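Local coordinates for envelope glycoprotein (Thogoto virus, PDB 5XEA), which drives fusion of the viral and host membranes and probably also attaches the virus to its receptor on host cells, at the interface of chains A and B. Sequence-based numbering; all coordinates share one arbitrary frame. Chains: chain A/B, Envelope glycoprotein.

The interface of chains A and B. Residues chain A 317, 397-398; chain B 313-314, 317-318, 321, 335.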
loop_
_atom_site.group_PDB
_atom_site.type_symbol
_atom_site.label_atom_id
_atom_site.label_comp_id
_atom_site.label_asym_id
_atom_site.label_seq_id
_atom_site.Cartn_x
_atom_site.Cartn_y
_atom_site.Cartn_z
ATOM N N LEU A 317 20.750 29.738 -33.889
ATOM C CA LEU A 317 22.036 30.341 -33.545
ATOM C C LEU A 317 23.106 30.043 -34.587
ATOM O O LEU A 317 23.926 30.914 -34.890
ATOM C CB LEU A 317 22.499 29.864 -32.165
ATOM C CG LEU A 317 21.790 30.474 -30.955
ATOM C CD1 LEU A 317 22.119 29.688 -29.673
ATOM C CD2 LEU A 317 22.128 31.937 -30.781
ATOM N N ILE A 397 21.489 40.016 -18.562
ATOM C CA ILE A 397 20.364 40.125 -19.484
ATOM C C ILE A 397 19.463 38.903 -19.421
ATOM O O ILE A 397 18.381 38.913 -20.031
ATOM C CB ILE A 397 20.852 40.370 -20.932
ATOM C CG1 ILE A 397 21.498 39.109 -21.516
ATOM C CG2 ILE A 397 21.848 41.529 -20.955
ATOM C CD1 ILE A 397 21.931 39.244 -22.975
ATOM N N TYR A 398 19.859 37.865 -18.677
ATOM C CA TYR A 398 19.121 36.605 -18.607
ATOM C C TYR A 398 18.097 36.597 -17.476
ATOM O O TYR A 398 16.940 36.226 -17.689
ATOM C CB TYR A 398 20.112 35.438 -18.476
ATOM C CG TYR A 398 21.050 35.414 -19.656
ATOM C CD1 TYR A 398 20.633 34.896 -20.878
ATOM C CD2 TYR A 398 22.322 35.978 -19.583
ATOM C CE1 TYR A 398 21.454 34.920 -21.992
ATOM C CE2 TYR A 398 23.164 35.999 -20.703
ATOM C CZ TYR A 398 22.719 35.463 -21.903
ATOM O OH TYR A 398 23.514 35.460 -23.027
ATOM N N LEU B 313 24.418 28.221 -23.365
ATOM C CA LEU B 313 23.795 29.195 -24.267
ATOM C C LEU B 313 24.123 30.621 -23.855
ATOM O O LEU B 313 24.366 31.476 -24.712
ATOM C CB LEU B 313 22.285 29.000 -24.326
ATOM C CG LEU B 313 21.858 27.752 -25.117
ATOM C CD1 LEU B 313 20.348 27.594 -25.061
ATOM C CD2 LEU B 313 22.344 27.810 -26.576
ATOM N N SER B 314 24.156 30.897 -22.548
ATOM C CA SER B 314 24.475 32.251 -22.117
ATOM C C SER B 314 25.905 32.620 -22.487
ATOM O O SER B 314 26.182 33.794 -22.742
ATOM C CB SER B 314 24.264 32.415 -20.613
ATOM O OG SER B 314 25.372 31.901 -19.913
ATOM N N LEU B 317 25.695 33.192 -26.444
ATOM C CA LEU B 317 24.999 34.443 -26.735
ATOM C C LEU B 317 25.818 35.653 -26.316
ATOM O O LEU B 317 25.834 36.663 -27.026
ATOM C CB LEU B 317 23.636 34.470 -26.062
ATOM C CG LEU B 317 22.532 33.802 -26.874
ATOM C CD1 LEU B 317 21.267 33.619 -26.034
ATOM C CD2 LEU B 317 22.259 34.645 -28.131
ATOM N N ASP B 318 26.508 35.574 -25.172
ATOM C CA ASP B 318 27.318 36.709 -24.740
ATOM C C ASP B 318 28.429 37.004 -25.747
ATOM O O ASP B 318 28.676 38.168 -26.076
ATOM C CB ASP B 318 27.917 36.458 -23.352
ATOM C CG ASP B 318 26.918 36.693 -22.211
ATOM O OD1 ASP B 318 25.757 37.117 -22.466
ATOM O OD2 ASP B 318 27.315 36.466 -21.039
ATOM N N ILE B 321 26.743 38.425 -28.922
ATOM C CA ILE B 321 26.293 39.799 -28.715
ATOM C C ILE B 321 27.482 40.748 -28.715
ATOM O O ILE B 321 27.431 41.838 -29.298
ATOM C CB ILE B 321 25.477 39.906 -27.417
ATOM C CG1 ILE B 321 24.086 39.309 -27.639
ATOM C CG2 ILE B 321 25.376 41.349 -26.945
ATOM C CD1 ILE B 321 23.378 38.902 -26.338
ATOM N N LEU B 335 18.806 45.490 -25.202
ATOM C CA LEU B 335 18.699 44.245 -24.443
ATOM C C LEU B 335 18.368 44.517 -22.980
ATOM O O LEU B 335 17.608 43.767 -22.358
ATOM C CB LEU B 335 19.988 43.434 -24.560
ATOM C CG LEU B 335 20.196 42.747 -25.908
ATOM C CD1 LEU B 335 21.553 42.085 -25.960
ATOM C CD2 LEU B 335 19.083 41.747 -26.197
#
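In this gp64-type fusogen, related to the baculovirus envelope protein, the long helices 282-327 of chains A and B pack as a coiled coil in the trimeric assembly, and a loop of chain A lies along the outer flank of the chain B helix. A:Tyr398 buries the most surface here, 46 Å². Its CG stands anti to the carbonyl carbon (chi1 -59°), sending the ring toward the helix with the phenol oxygen leading. A:Tyr398 OH donates a hydrogen bond to the carboxylate oxygen OD1 of B:Asp318 at 2.8 Å, and this oxygen lies in the plane of the ring at its edge. The phenol oxygen approaches OD1 from above the carboxylate plane, 55° out of it, and the ring and carboxylate planes are inclined to each other. The backbone carbonyl O of B:Ser314, 3.2 Å from A:Tyr398 OH, could share the phenol hydrogen as a longer second acceptor. One turn before the aspartate, B:Ser314 lays CB over one face of the A:Tyr398 ring, 3.9 Å from its centroid in a CH-pi contact, while A:Ile397 CG1 covers the opposite face near the rim; together they should restrict the ring's tilt. A:Ile397 takes the crowded position, CG1 between backbone N and carbonyl carbon (chi1 72°), and its CD1 meets CD1 of B:Ile321 tip to tip at 3.7 Å. B:Leu335, from the short helix 331-335, crosses it obliquely, its CD1 4.1 Å from A:Ile397 CD1. On the helix-helix side, A:Leu317 divides its branches: CD1 touches B:Leu313 CD2 at 3.6 Å, whereas CD2 meets CD2 of its counterpart B:Leu317 at 3.8 Å, the two side chains crossing at about a right angle.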